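Local coordinates for tryptophan--tRNA ligase (Campylobacter jejuni, PDB 3M5W), which probably catalyses the ATP-dependent attachment of tryptophan to tRNA(Trp), working as a homodimer of the class I synthetase family, at residues M4-G9 against I142-K147; D148-V153 against P174-N179. All coordinates share one frame; numbering follows the deposited sequence.

Contact 1 of 2, residues M4-G9 against I142-K147; sequences MRVLTG and IVPVGK
V6 and I142 pair at the middle of a parallel beta-sheet, where strand 5-10, the edge of one three-stranded group, meets strand 142-145, which in turn pairs with strand 175-178. The two backbones share a single bridge, with V6 CA 4.6 Å from I142 CA, and the strands then splay apart at 41°. I142 supplies both hydrogen bonds: its N donates to R5 O (2.9 Å), lying in the carbonyl plane, and its O accepts from L7 N (3.0 Å), nearly on the C=O axis at 172°. V6 CA-H also points at this I142 oxygen, which thus has a second, weaker partner. At P144, whose nitrogen carries no hydrogen, the next bond to L7 O cannot form; P144 CD lies 3.0 Å from L7 O instead.

The side chains divide between the two faces of the sheet. On one, V6 reaches I142 and P144 with different methyls: CG1, anti to the backbone N (chi1 171°), presses on P144 CG at a tight 3.3 Å, while CG2 lies 3.8 Å from I142 CB. T8 completes the row, its OG1 3.5 Å from P144 CG, the two side chains crossing at about a right angle. On the other face V143 CG1 comes 3.7 Å from L7 O, and the L7 side chain is near D134, a predicted tryptophan-binding residue. R5 points away from I142-K147 and is hydrogen-bonded to Q36 and to the F138 backbone.

Joining strand 5-10 to strand 142-145 in this way is characteristic of the Rossmann-type nucleotide-binding fold of class I synthetases, in which the first and fourth strands run side by side at the sheet centre.

Contact 2 of 2, residues D148-V153 against P174-N179; sequences DQIQHV and PEARVN
V153 and I150, in the first turn of helix 150-167, lie against strand 175-178 through van der Waals packing, with no directed bond between the segments. V153 does most of the work. A chi1 of 176° swings its CG1 away from the backbone N and onto the strand backbone, 3.5 Å from A176 N and 3.9 Å from E175 C. Its CB and CG2 instead meet the A176 methyl, V153 CB being 4.1 Å from A176 CB. At the P174 end V153 CG1 grazes the proline ring, 4.4 Å from P174 CG. I150, three residues earlier, makes a lighter contact, its CD1 ending 4.2 Å from A176 CB, so the small A176 methyl is shared by both helix residues. V153 also packs on V143 of the neighbouring strand.

Polar groups bond within each segment or to other parts of the chain. D148, just before the helix turn, is predicted to bind ATP. In the turn H152 N donates to Q149 O (3.1 Å), and V153 N makes a weak bond to I150 O. In the strand segment R177 NH2 donates to N179 OD1 at 2.8 Å; the oxygen lies at the edge of the guanidinium, in its plane, while the N-H approaches tilted from the amide carbonyl plane. E175 has long, weak ion pairs with R157 and R141.

Between the two segments, then, aliphatic carbons meet a methyl, a proline ring and the peptide backbone. The fit of this beta-alpha-beta crossover helix on its sheet probably depends on shape here, with the hydrogen bond from R157 to P174 O adding a directed tie farther along the helix.

Contact 1 and contact 2 lie about 7 Å apart between centres and come in series along the chain: 142-147 runs directly into 148-153. They meet at strand 142-145, which carries contact 1 and is flanked by strand 175-178 of contact 2 through backbone bonds between V143 and E175 and between V145 and R177. Contact 2 adds the helix of the beta-alpha-beta unit, strand 142-145, helix 150-167, strand 175-178. With strands 36-41 and 78-81 the order is 78-81, 36-41, 5-10, 142-145, 175-178, a Rossmann-type sheet. The connection from strand to helix, G146 to D148, is predicted to bind ATP, so the packed residues of the two contacts flank this probable nucleotide-binding turn in sequence.

Contact 1 of 2, residues M4-G9 against I142-K147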
HETATM    1  N   MSE B   4     -16.265  -8.767  22.561  1.00 61.71           N
HETATM    2  CA  MSE B   4     -15.278  -8.861  21.491  1.00 58.15           C
HETATM    3  C   MSE B   4     -15.458  -7.888  20.331  1.00 55.67           C
HETATM    4  O   MSE B   4     -16.546  -7.408  20.037  1.00 60.05           O
HETATM    5  CB  MSE B   4     -15.037 -10.283  21.002  1.00 56.88           C
HETATM    6  CG  MSE B   4     -16.224 -11.126  20.811  1.00 58.61           C
HETATM    7 SE   MSE B   4     -15.646 -13.007  20.883  0.72 52.71          SE
HETATM    8  CE  MSE B   4     -17.073 -13.659  19.772  1.00107.42           C
ATOM      9  N   ARG B   5     -14.352  -7.609  19.672  1.00 51.55           N
ATOM     10  CA  ARG B   5     -14.285  -6.494  18.765  1.00 41.79           C
ATOM     11  C   ARG B   5     -14.835  -6.914  17.416  1.00 37.53           C
ATOM     12  O   ARG B   5     -14.429  -7.931  16.861  1.00 30.19           O
ATOM     13  CB  ARG B   5     -12.845  -6.025  18.675  1.00 38.30           C
ATOM     14  CG  ARG B   5     -12.621  -4.815  17.815  1.00 44.75           C
ATOM     15  CD  ARG B   5     -12.050  -3.762  18.703  1.00 47.64           C
ATOM     16  NE  ARG B   5     -10.611  -3.813  18.761  1.00 49.69           N
ATOM     17  CZ  ARG B   5      -9.881  -3.273  19.730  1.00 52.56           C
ATOM     18  NH1 ARG B   5      -8.551  -3.337  19.676  1.00 53.20           N
ATOM     19  NH2 ARG B   5     -10.480  -2.651  20.733  1.00 49.69           N
ATOM     20  N   VAL B   6     -15.780  -6.120  16.915  1.00 38.08           N
ATOM     21  CA  VAL B   6     -16.485  -6.385  15.678  1.00 36.48           C
ATOM     22  C   VAL B   6     -16.178  -5.242  14.727  1.00 36.62           C
ATOM     23  O   VAL B   6     -16.244  -4.108  15.122  1.00 42.53           O
ATOM     24  CB  VAL B   6     -18.008  -6.409  15.916  1.00 32.26           C
ATOM     25  CG1 VAL B   6     -18.745  -6.467  14.602  1.00 25.37           C
ATOM     26  CG2 VAL B   6     -18.391  -7.572  16.808  1.00 29.42           C
ATOM     27  N   LEU B   7     -15.866  -5.545  13.478  1.00 35.00           N
ATOM     28  CA  LEU B   7     -15.337  -4.551  12.553  1.00 39.27           C
ATOM     29  C   LEU B   7     -16.021  -4.694  11.229  1.00 41.84           C
ATOM     30  O   LEU B   7     -16.159  -5.810  10.705  1.00 40.55           O
ATOM     31  CB  LEU B   7     -13.830  -4.760  12.382  1.00 37.90           C
ATOM     32  CG  LEU B   7     -12.879  -3.994  11.458  1.00 37.01           C
ATOM     33  CD1 LEU B   7     -13.112  -4.332  10.057  1.00 38.02           C
ATOM     34  CD2 LEU B   7     -12.884  -2.501  11.663  1.00 38.38           C
ATOM     35  N   THR B   8     -16.457  -3.564  10.688  1.00 42.82           N
ATOM     36  CA  THR B   8     -17.282  -3.583   9.492  1.00 46.39           C
ATOM     37  C   THR B   8     -16.852  -2.474   8.580  1.00 36.66           C
ATOM     38  O   THR B   8     -16.773  -1.320   8.999  1.00 35.22           O
ATOM     39  CB  THR B   8     -18.772  -3.335   9.831  1.00 55.69           C
ATOM     40  OG1 THR B   8     -19.169  -4.211  10.890  1.00 60.98           O
ATOM     41  CG2 THR B   8     -19.641  -3.566   8.614  1.00 54.12           C
ATOM     42  N   GLY B   9     -16.579  -2.845   7.332  1.00 30.00           N
ATOM     43  CA  GLY B   9     -16.222  -1.912   6.296  1.00 34.19           C
ATOM     44  C   GLY B   9     -17.497  -1.506   5.598  1.00 40.40           C
ATOM     45  O   GLY B   9     -18.281  -2.359   5.219  1.00 47.01           O
ATOM     46  N   ILE B 142     -14.473 -10.351  15.337  1.00 36.94           N
ATOM     47  CA  ILE B 142     -15.599 -10.730  14.492  1.00 39.24           C
ATOM     48  C   ILE B 142     -15.739  -9.800  13.294  1.00 40.87           C
ATOM     49  O   ILE B 142     -15.690  -8.574  13.425  1.00 43.20           O
ATOM     50  CB  ILE B 142     -16.937 -10.738  15.255  1.00 41.07           C
ATOM     51  CG1 ILE B 142     -17.005 -11.938  16.189  1.00 45.37           C
ATOM     52  CG2 ILE B 142     -18.108 -10.886  14.297  1.00 38.03           C
ATOM     53  CD1 ILE B 142     -16.534 -11.638  17.585  1.00 50.04           C
ATOM     54  N   VAL B 143     -15.898 -10.383  12.118  1.00 38.03           N
ATOM     55  CA  VAL B 143     -16.129  -9.564  10.962  1.00 42.04           C
ATOM     56  C   VAL B 143     -17.496  -9.943  10.457  1.00 48.47           C
ATOM     57  O   VAL B 143     -17.689 -11.052   9.969  1.00 51.84           O
ATOM     58  CB  VAL B 143     -15.075  -9.800   9.899  1.00 42.47           C
ATOM     59  CG1 VAL B 143     -15.324  -8.863   8.747  1.00 43.06           C
ATOM     60  CG2 VAL B 143     -13.655  -9.607  10.487  1.00 40.80           C
ATOM     61  N   PRO B 144     -18.478  -9.051  10.637  1.00 42.57           N
ATOM     62  CA  PRO B 144     -19.822  -9.417  10.163  1.00 41.42           C
ATOM     63  C   PRO B 144     -19.827  -9.451   8.639  1.00 52.96           C
ATOM     64  O   PRO B 144     -19.434  -8.492   7.964  1.00 59.36           O
ATOM     65  CB  PRO B 144     -20.726  -8.287  10.682  1.00 35.39           C
ATOM     66  CG  PRO B 144     -19.866  -7.516  11.682  1.00 42.62           C
ATOM     67  CD  PRO B 144     -18.432  -7.724  11.262  1.00 43.43           C
ATOM     68  N   VAL B 145     -20.278 -10.568   8.099  1.00 51.93           N
ATOM     69  CA  VAL B 145     -20.091 -10.819   6.699  1.00 56.46           C
ATOM     70  C   VAL B 145     -21.342 -11.408   6.023  1.00 68.47           C
ATOM     71  O   VAL B 145     -22.232 -11.970   6.676  1.00 70.71           O
ATOM     72  CB  VAL B 145     -18.902 -11.741   6.530  1.00 60.43           C
ATOM     73  CG1 VAL B 145     -19.266 -12.881   5.640  1.00 68.19           C
ATOM     74  CG2 VAL B 145     -17.673 -10.954   6.031  1.00 61.86           C
ATOM     75  N   GLY B 146     -21.407 -11.239   4.706  1.00 76.20           N
ATOM     76  CA  GLY B 146     -22.490 -11.765   3.905  1.00 83.61           C
ATOM     77  C   GLY B 146     -22.162 -13.138   3.356  1.00 93.08           C
ATOM     78  O   GLY B 146     -20.994 -13.465   3.130  1.00 92.41           O
ATOM     79  N   LYS B 147     -23.220 -13.915   3.128  1.00101.45           N
ATOM     80  CA  LYS B 147     -23.177 -15.323   2.724  1.00109.30           C
ATOM     81  C   LYS B 147     -22.126 -15.704   1.682  1.00107.32           C
ATOM     82  O   LYS B 147     -21.766 -16.877   1.559  1.00105.35           O
ATOM     83  CB  LYS B 147     -24.555 -15.718   2.196  1.00120.03           C
ATOM     84  CG  LYS B 147     -25.701 -14.992   2.896  1.00125.64           C
ATOM     85  CD  LYS B 147     -26.658 -15.979   3.540  1.00130.46           C
ATOM     86  CE  LYS B 147     -27.488 -16.716   2.487  1.00133.70           C
ATOM     87  NZ  LYS B 147     -26.672 -17.502   1.509  1.00133.93           N
TER

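Contact 2 of 2, residues D148-V153 against P174-N179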
ATOM      1  N   ASP B 148     -21.650 -14.718   0.929  1.00105.65           N
ATOM      2  CA  ASP B 148     -20.675 -14.952  -0.125  1.00101.14           C
ATOM      3  C   ASP B 148     -19.377 -14.221   0.146  1.00 93.21           C
ATOM      4  O   ASP B 148     -18.362 -14.480  -0.496  1.00 96.18           O
ATOM      5  CB  ASP B 148     -21.244 -14.509  -1.473  1.00106.26           C
ATOM      6  CG  ASP B 148     -22.015 -13.201  -1.377  1.00109.78           C
ATOM      7  OD1 ASP B 148     -21.811 -12.448  -0.397  1.00110.77           O
ATOM      8  OD2 ASP B 148     -22.833 -12.929  -2.282  1.00110.01           O
ATOM      9  N   GLN B 149     -19.397 -13.310   1.106  1.00 87.95           N
ATOM     10  CA  GLN B 149     -18.227 -12.475   1.349  1.00 87.71           C
ATOM     11  C   GLN B 149     -17.174 -13.137   2.239  1.00 77.14           C
ATOM     12  O   GLN B 149     -16.101 -12.584   2.463  1.00 79.72           O
ATOM     13  CB  GLN B 149     -18.642 -11.146   1.970  1.00 93.44           C
ATOM     14  CG  GLN B 149     -19.742 -10.442   1.229  1.00 98.33           C
ATOM     15  CD  GLN B 149     -20.453  -9.437   2.113  1.00102.69           C
ATOM     16  OE1 GLN B 149     -19.879  -8.930   3.080  1.00102.93           O
ATOM     17  NE2 GLN B 149     -21.709  -9.131   1.777  1.00102.67           N
ATOM     18  N   ILE B 150     -17.477 -14.320   2.741  1.00 63.34           N
ATOM     19  CA  ILE B 150     -16.651 -14.914   3.767  1.00 52.56           C
ATOM     20  C   ILE B 150     -15.225 -15.246   3.300  1.00 53.82           C
ATOM     21  O   ILE B 150     -14.331 -15.485   4.115  1.00 48.89           O
ATOM     22  CB  ILE B 150     -17.312 -16.163   4.427  1.00 48.55           C
ATOM     23  CG1 ILE B 150     -16.425 -17.371   4.271  1.00 55.39           C
ATOM     24  CG2 ILE B 150     -18.663 -16.468   3.878  1.00 53.91           C
ATOM     25  CD1 ILE B 150     -15.889 -17.840   5.598  1.00 57.81           C
ATOM     26  N   GLN B 151     -14.983 -15.238   1.997  1.00 54.11           N
ATOM     27  CA  GLN B 151     -13.665 -15.657   1.571  1.00 53.60           C
ATOM     28  C   GLN B 151     -12.662 -14.641   2.048  1.00 51.33           C
ATOM     29  O   GLN B 151     -11.540 -14.986   2.404  1.00 55.00           O
ATOM     30  CB  GLN B 151     -13.588 -15.832   0.064  1.00 55.33           C
ATOM     31  CG  GLN B 151     -12.363 -16.595  -0.356  1.00 57.16           C
ATOM     32  CD  GLN B 151     -12.098 -16.433  -1.819  1.00 57.82           C
ATOM     33  OE1 GLN B 151     -12.369 -15.369  -2.379  1.00 58.91           O
ATOM     34  NE2 GLN B 151     -11.599 -17.487  -2.465  1.00 53.96           N
ATOM     35  N   HIS B 152     -13.094 -13.386   2.046  0.60 50.13           N
ATOM     36  CA  HIS B 152     -12.277 -12.279   2.487  0.60 48.71           C
ATOM     37  C   HIS B 152     -11.706 -12.557   3.892  0.60 45.72           C
ATOM     38  O   HIS B 152     -10.529 -12.382   4.123  0.60 46.96           O
ATOM     39  CB  HIS B 152     -13.076 -10.963   2.471  0.60 55.45           C
ATOM     40  CG  HIS B 152     -13.859 -10.708   1.202  0.60 67.54           C
ATOM     41  ND1 HIS B 152     -14.392 -11.717   0.422  0.60 72.41           N
ATOM     42  CD2 HIS B 152     -14.246  -9.544   0.620  0.60 63.21           C
ATOM     43  CE1 HIS B 152     -15.039 -11.186  -0.601  0.60 70.74           C
ATOM     44  NE2 HIS B 152     -14.966  -9.870  -0.503  0.60 65.64           N
ATOM     45  N   VAL B 153     -12.539 -13.000   4.823  1.00 45.96           N
ATOM     46  CA  VAL B 153     -12.107 -13.243   6.186  1.00 44.30           C
ATOM     47  C   VAL B 153     -11.141 -14.440   6.292  1.00 50.75           C
ATOM     48  O   VAL B 153     -10.220 -14.457   7.113  1.00 52.99           O
ATOM     49  CB  VAL B 153     -13.288 -13.464   7.077  1.00 39.76           C
ATOM     50  CG1 VAL B 153     -12.813 -13.818   8.490  1.00 31.83           C
ATOM     51  CG2 VAL B 153     -14.102 -12.212   7.098  1.00 46.45           C
ATOM     52  N   PRO B 174      -9.233 -13.703  12.997  1.00 39.71           N
ATOM     53  CA  PRO B 174     -10.591 -13.175  12.978  1.00 37.86           C
ATOM     54  C   PRO B 174     -11.548 -14.233  12.484  1.00 41.57           C
ATOM     55  O   PRO B 174     -11.120 -15.251  11.948  1.00 49.25           O
ATOM     56  CB  PRO B 174     -10.479 -12.018  11.978  1.00 36.57           C
ATOM     57  CG  PRO B 174      -9.491 -12.498  10.985  1.00 34.31           C
ATOM     58  CD  PRO B 174      -8.492 -13.356  11.772  1.00 36.67           C
ATOM     59  N   GLU B 175     -12.835 -13.996  12.651  1.00 44.77           N
ATOM     60  CA  GLU B 175     -13.836 -15.005  12.354  1.00 47.06           C
ATOM     61  C   GLU B 175     -15.002 -14.334  11.669  1.00 53.34           C
ATOM     62  O   GLU B 175     -15.462 -13.291  12.114  1.00 50.92           O
ATOM     63  CB  GLU B 175     -14.297 -15.655  13.646  1.00 51.77           C
ATOM     64  CG  GLU B 175     -14.477 -17.161  13.541  1.00 74.84           C
ATOM     65  CD  GLU B 175     -14.100 -17.884  14.831  1.00 91.01           C
ATOM     66  OE1 GLU B 175     -13.364 -17.272  15.655  1.00 96.13           O
ATOM     67  OE2 GLU B 175     -14.533 -19.053  15.013  1.00 92.93           O
ATOM     68  N   ALA B 176     -15.453 -14.896  10.557  1.00 59.14           N
ATOM     69  CA  ALA B 176     -16.646 -14.375   9.919  1.00 56.49           C
ATOM     70  C   ALA B 176     -17.822 -14.702  10.828  1.00 56.90           C
ATOM     71  O   ALA B 176     -17.834 -15.725  11.505  1.00 51.78           O
ATOM     72  CB  ALA B 176     -16.842 -14.975   8.557  1.00 51.60           C
ATOM     73  N   ARG B 177     -18.781 -13.794  10.907  1.00 55.88           N
ATOM     74  CA  ARG B 177     -20.057 -14.125  11.509  1.00 56.68           C
ATOM     75  C   ARG B 177     -21.025 -13.746  10.444  1.00 56.70           C
ATOM     76  O   ARG B 177     -21.199 -12.552  10.181  1.00 52.13           O
ATOM     77  CB  ARG B 177     -20.330 -13.297  12.758  1.00 58.96           C
ATOM     78  CG  ARG B 177     -21.774 -13.365  13.230  1.00 57.12           C
ATOM     79  CD  ARG B 177     -22.440 -12.031  13.057  1.00 58.95           C
ATOM     80  NE  ARG B 177     -22.009 -11.130  14.115  1.00 63.49           N
ATOM     81  CZ  ARG B 177     -22.378  -9.857  14.244  1.00 58.58           C
ATOM     82  NH1 ARG B 177     -21.918  -9.149  15.274  1.00 48.91           N
ATOM     83  NH2 ARG B 177     -23.209  -9.291  13.366  1.00 58.61           N
ATOM     84  N   VAL B 178     -21.604 -14.751   9.787  1.00 67.21           N
ATOM     85  CA  VAL B 178     -22.632 -14.475   8.782  1.00 76.26           C
ATOM     86  C   VAL B 178     -23.883 -14.070   9.534  1.00 69.86           C
ATOM     87  O   VAL B 178     -24.263 -14.705  10.538  1.00 56.36           O
ATOM     88  CB  VAL B 178     -22.946 -15.665   7.828  1.00 77.28           C
ATOM     89  CG1 VAL B 178     -23.508 -15.126   6.502  1.00 72.27           C
ATOM     90  CG2 VAL B 178     -21.708 -16.513   7.578  1.00 76.91           C
ATOM     91  N   ASN B 179     -24.504 -12.999   9.066  1.00 74.91           N
ATOM     92  CA  ASN B 179     -25.630 -12.452   9.807  1.00 88.29           C
ATOM     93  C   ASN B 179     -26.930 -13.237   9.590  1.00 97.19           C
ATOM     94  O   ASN B 179     -27.214 -13.709   8.484  1.00 98.33           O
ATOM     95  CB  ASN B 179     -25.783 -10.959   9.508  1.00 87.06           C
ATOM     96  CG  ASN B 179     -24.479 -10.180   9.729  1.00 81.53           C
ATOM     97  OD1 ASN B 179     -24.245  -9.623  10.806  1.00 74.00           O
ATOM     98  ND2 ASN B 179     -23.629 -10.147   8.708  1.00 82.11           N
TER